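Local coordinates for DNA polymerase III, beta subunit (Thermotoga maritima, PDB 1VPK), which forms a ring-shaped head-to-tail homodimer around DNA and probably tethers DNA polymerases and other proteins to it, conferring processivity, at residues 45-48 with 53-56; 207-212 with 243-248. All coordinates share one frame; numbering follows the deposited sequence.

Contact 1: residues 45-48 with 53-56; sequences FLFE and NFYI
In the antiparallel beta hairpin built from strands 44-50 and 53-59, F47 faces I56 as a non-hydrogen-bonded pair and E48 faces Y55 as a hydrogen-bonded one. Two nearly straight bonds close the latter: E48 N to Y55 O at 2.8 Å, and Y55 N to E48 O at 2.8 Å, each with an N-H...O angle of 168°. Around the F47-I56 pair the main chains are joined by weaker CA-H...O contacts, such as I56 CA to L46 O at 3.2 Å. F45, F47, F54 and I56 put their side chains on one apolar face, where I26 of helix 19-29 covers F45, F47 and I56. On the other lie E48, Y55, which meets K66 in a cation-pi contact, and L46, packed on A124 and F127. This packing of helix 19-29 on the hairpin belongs to the N-terminal domain. On the apolar face, I56 CG1 lies over the F47 ring, 4.2 Å from its centroid, while I56 CG2 touches F45 CD1 at 3.9 Å. Its CG standing opposite the backbone N (chi1 173°), F54 reaches the F47 face with its CE1-CZ edge, CZ 3.8 Å from F47 CD2, in an offset edge-to-face pair.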
# COMPACT_ATOMS: atom_id res chain seq x y z
N PHE A 45 -8.86 -24.06 9.31
CA PHE A 45 -8.48 -24.36 10.69
C PHE A 45 -9.26 -25.55 11.19
O PHE A 45 -10.50 -25.61 11.04
CB PHE A 45 -8.80 -23.19 11.65
CG PHE A 45 -8.07 -21.95 11.34
CD1 PHE A 45 -6.75 -21.81 11.74
CD2 PHE A 45 -8.68 -20.91 10.69
CE1 PHE A 45 -6.04 -20.65 11.47
CE2 PHE A 45 -7.98 -19.74 10.40
CZ PHE A 45 -6.64 -19.63 10.76
N LEU A 46 -8.57 -26.46 11.84
CA LEU A 46 -9.24 -27.45 12.68
C LEU A 46 -9.66 -26.80 14.01
O LEU A 46 -8.81 -26.27 14.71
CB LEU A 46 -8.32 -28.64 12.97
CG LEU A 46 -8.93 -29.74 13.86
CD1 LEU A 46 -9.90 -30.55 13.12
CD2 LEU A 46 -7.86 -30.63 14.39
N PHE A 47 -10.95 -26.87 14.35
CA PHE A 47 -11.45 -26.53 15.68
C PHE A 47 -11.79 -27.88 16.32
O PHE A 47 -12.57 -28.66 15.76
CB PHE A 47 -12.72 -25.67 15.65
CG PHE A 47 -12.48 -24.19 15.40
CD1 PHE A 47 -11.44 -23.74 14.63
CD2 PHE A 47 -13.35 -23.28 15.92
CE1 PHE A 47 -11.24 -22.41 14.38
CE2 PHE A 47 -13.16 -21.87 15.69
CZ PHE A 47 -12.12 -21.44 14.94
N GLU A 48 -11.21 -28.14 17.49
CA GLU A 48 -11.50 -29.34 18.21
C GLU A 48 -11.81 -29.04 19.68
O GLU A 48 -11.02 -28.40 20.35
CB GLU A 48 -10.31 -30.28 18.14
CG GLU A 48 -10.63 -31.62 18.67
CD GLU A 48 -9.57 -32.67 18.39
OE1 GLU A 48 -8.45 -32.32 17.92
OE2 GLU A 48 -9.90 -33.85 18.67
N ASN A 53 -11.22 -29.02 26.72
CA ASN A 53 -10.11 -28.41 26.02
C ASN A 53 -10.61 -28.01 24.62
O ASN A 53 -11.48 -28.69 24.02
CB ASN A 53 -8.97 -29.40 25.89
CG ASN A 53 -8.54 -29.95 27.21
OD1 ASN A 53 -7.80 -29.30 27.95
ND2 ASN A 53 -8.99 -31.18 27.52
N PHE A 54 -10.16 -26.85 24.17
CA PHE A 54 -10.49 -26.30 22.87
C PHE A 54 -9.15 -26.02 22.20
O PHE A 54 -8.31 -25.26 22.74
CB PHE A 54 -11.36 -25.03 23.04
CG PHE A 54 -11.63 -24.25 21.76
CD1 PHE A 54 -11.69 -24.87 20.48
CD2 PHE A 54 -11.86 -22.90 21.82
CE1 PHE A 54 -11.92 -24.10 19.32
CE2 PHE A 54 -12.12 -22.16 20.68
CZ PHE A 54 -12.12 -22.77 19.43
N TYR A 55 -8.91 -26.71 21.09
CA TYR A 55 -7.70 -26.50 20.25
C TYR A 55 -8.10 -25.96 18.86
O TYR A 55 -9.13 -26.38 18.26
CB TYR A 55 -6.97 -27.82 20.00
CG TYR A 55 -6.64 -28.58 21.24
CD1 TYR A 55 -5.57 -28.22 22.02
CD2 TYR A 55 -7.41 -29.66 21.64
CE1 TYR A 55 -5.28 -28.90 23.16
CE2 TYR A 55 -7.11 -30.36 22.79
CZ TYR A 55 -6.05 -29.95 23.54
OH TYR A 55 -5.72 -30.63 24.68
N ILE A 56 -7.28 -25.04 18.38
CA ILE A 56 -7.31 -24.60 16.98
C ILE A 56 -5.99 -25.05 16.32
O ILE A 56 -4.89 -24.76 16.87
CB ILE A 56 -7.43 -23.10 16.91
CG1 ILE A 56 -8.83 -22.67 17.42
CG2 ILE A 56 -7.17 -22.59 15.50
CD1 ILE A 56 -8.96 -21.15 17.69

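Contact 2: residues 207-212 with 243-248; sequences LKSMKE and TVMRVV
With chi1 at -68° the CG of M245 stands opposite its own carbonyl carbon, and the near-extended chi2 (151°) carries SD on to S209; the serine hydroxyl, likewise opposite its carbonyl carbon (chi1 -74°), meets the methionine in return. M245 CG touches S209 OG at 3.6 Å and S209 CB at 3.7 Å, while M245 SD rests against S209 CB at 3.8 Å. One helical turn further on, the CG methylene of E212 lies against the T243 methyl, CG2, at 4.1 Å, the two side chains slanting past each other, while the polar end of E212 is hydrogen-bonded through OE1 to N215 ND2. S209 and E212, three residues apart, share one side of helix 207-218, and the alternation of strand 241-246 brings T243 and M245 to that side. A small serine suits the close approach of helix and strand (CA atoms of S209 and M245 6.4 Å apart), and the flexible, unbranched methionine fits alongside it. A serine in place of M245 would take away the CG and SD contacts and would probably open a gap beside S209 and T63. Strand 63-68, from the N-terminal domain, pairs with strand 241-246, so the helix is packed where two domains share a sheet. No direct hydrogen bond joins helix to strand, yet the buried S209 hydroxyl is well satisfied: OG bonds to T63 OG1 and, at 2.8 Å, to a water that donates to R246 O at 2.7 Å. Van der Waals contact through M245 and T243 thus accompanies the serine's hydrogen bonds, which probably limit its rotation.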
# COMPACT_ATOMS: atom_id res chain seq x y z
N LEU A 207 11.15 -21.50 3.91
CA LEU A 207 10.73 -20.13 4.09
C LEU A 207 9.32 -20.06 4.65
O LEU A 207 9.06 -19.26 5.56
CB LEU A 207 10.84 -19.36 2.78
CG LEU A 207 10.50 -17.87 2.80
CD1 LEU A 207 11.27 -17.12 3.87
CD2 LEU A 207 10.80 -17.33 1.44
N LYS A 208 8.42 -20.92 4.16
CA LYS A 208 7.06 -20.98 4.69
C LYS A 208 7.04 -21.33 6.20
O LYS A 208 6.32 -20.71 6.97
CB LYS A 208 6.16 -21.92 3.88
CG LYS A 208 4.74 -21.96 4.48
CD LYS A 208 3.59 -21.81 3.54
CE LYS A 208 2.25 -22.06 4.28
NZ LYS A 208 1.42 -22.99 3.57
N SER A 209 7.90 -22.26 6.63
CA SER A 209 7.99 -22.63 8.03
C SER A 209 8.48 -21.44 8.86
O SER A 209 7.93 -21.14 9.91
CB SER A 209 8.92 -23.82 8.22
OG SER A 209 8.33 -25.03 7.81
N MET A 210 9.47 -20.74 8.33
CA MET A 210 10.06 -19.57 8.98
C MET A 210 9.18 -18.36 9.15
O MET A 210 9.29 -17.66 10.16
CB MET A 210 11.36 -19.20 8.23
CG MET A 210 12.45 -20.23 8.45
SD MET A 210 12.91 -20.46 10.17
CE MET A 210 13.54 -18.85 10.70
N LYS A 211 8.27 -18.15 8.20
CA LYS A 211 7.23 -17.14 8.31
C LYS A 211 6.22 -17.47 9.42
O LYS A 211 5.67 -16.57 10.10
CB LYS A 211 6.55 -16.96 6.95
CG LYS A 211 7.50 -16.26 5.94
CD LYS A 211 6.82 -15.96 4.60
CE LYS A 211 7.77 -15.46 3.43
NZ LYS A 211 7.19 -15.91 2.07
N GLU A 212 5.99 -18.75 9.65
CA GLU A 212 5.16 -19.14 10.77
C GLU A 212 5.96 -18.92 12.06
O GLU A 212 5.41 -18.45 13.03
CB GLU A 212 4.64 -20.59 10.63
CG GLU A 212 3.88 -21.10 11.84
CD GLU A 212 2.69 -20.24 12.30
OE1 GLU A 212 2.13 -19.38 11.57
OE2 GLU A 212 2.24 -20.48 13.42
N THR A 243 4.31 -25.59 17.65
CA THR A 243 4.57 -25.54 16.23
C THR A 243 5.63 -26.57 15.90
O THR A 243 6.66 -26.60 16.55
CB THR A 243 5.04 -24.12 15.83
OG1 THR A 243 4.00 -23.18 16.13
CG2 THR A 243 5.36 -24.04 14.36
N VAL A 244 5.38 -27.40 14.88
CA VAL A 244 6.30 -28.44 14.48
C VAL A 244 6.51 -28.33 12.99
O VAL A 244 5.56 -28.11 12.22
CB VAL A 244 5.84 -29.88 14.89
CG1 VAL A 244 4.56 -30.31 14.12
CG2 VAL A 244 6.95 -30.87 14.63
N MET A 245 7.76 -28.41 12.59
CA MET A 245 8.12 -28.21 11.19
C MET A 245 9.02 -29.31 10.73
O MET A 245 10.01 -29.60 11.41
CB MET A 245 8.85 -26.89 11.05
CG MET A 245 8.01 -25.71 11.30
SD MET A 245 8.86 -24.27 11.96
CE MET A 245 9.45 -24.88 13.57
N ARG A 246 8.72 -29.93 9.59
CA ARG A 246 9.67 -30.90 9.00
C ARG A 246 10.81 -30.17 8.38
O ARG A 246 10.64 -29.21 7.64
CB ARG A 246 9.03 -31.80 7.94
CG ARG A 246 7.91 -32.72 8.52
CD ARG A 246 7.11 -33.44 7.41
NE ARG A 246 7.96 -34.18 6.47
CZ ARG A 246 8.40 -35.43 6.65
NH1 ARG A 246 8.10 -36.10 7.76
NH2 ARG A 246 9.15 -36.01 5.73
N VAL A 247 12.00 -30.67 8.66
CA VAL A 247 13.26 -30.08 8.23
C VAL A 247 13.42 -30.20 6.70
O VAL A 247 12.89 -31.12 6.13
CB VAL A 247 14.35 -30.82 9.07
CG1 VAL A 247 15.48 -31.37 8.28
CG2 VAL A 247 14.68 -29.97 10.25
N VAL A 248 14.07 -29.26 6.03
CA VAL A 248 14.19 -29.43 4.58
C VAL A 248 15.19 -30.56 4.22
O VAL A 248 16.31 -30.60 4.72
CB VAL A 248 14.53 -28.14 3.87
CG1 VAL A 248 14.61 -28.38 2.37
CG2 VAL A 248 13.48 -27.08 4.20
O HOH W 1 10.50 -26.61 7.03

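Overall arrangement
Both contacts are buried and both reach the same antiparallel sheet, which runs from the N-terminal into the central domain, but they hold it differently. Contact 1 joins two neighbouring strands by main-chain bonds, with aromatic and aliphatic packing on one face and partly exposed E48 and Y55, beside buried L46, on the other. Contact 2 sets a helix against a strand by side-chain contacts, with no direct hydrogen bond between them, and is about half as extensive in buried area; its polar link between the two segments passes through a water, while S209 also bonds to T63. Strand 63-68 lies between them, pairing with 53-59 and with 241-246. The contact centres are about 20 Å apart.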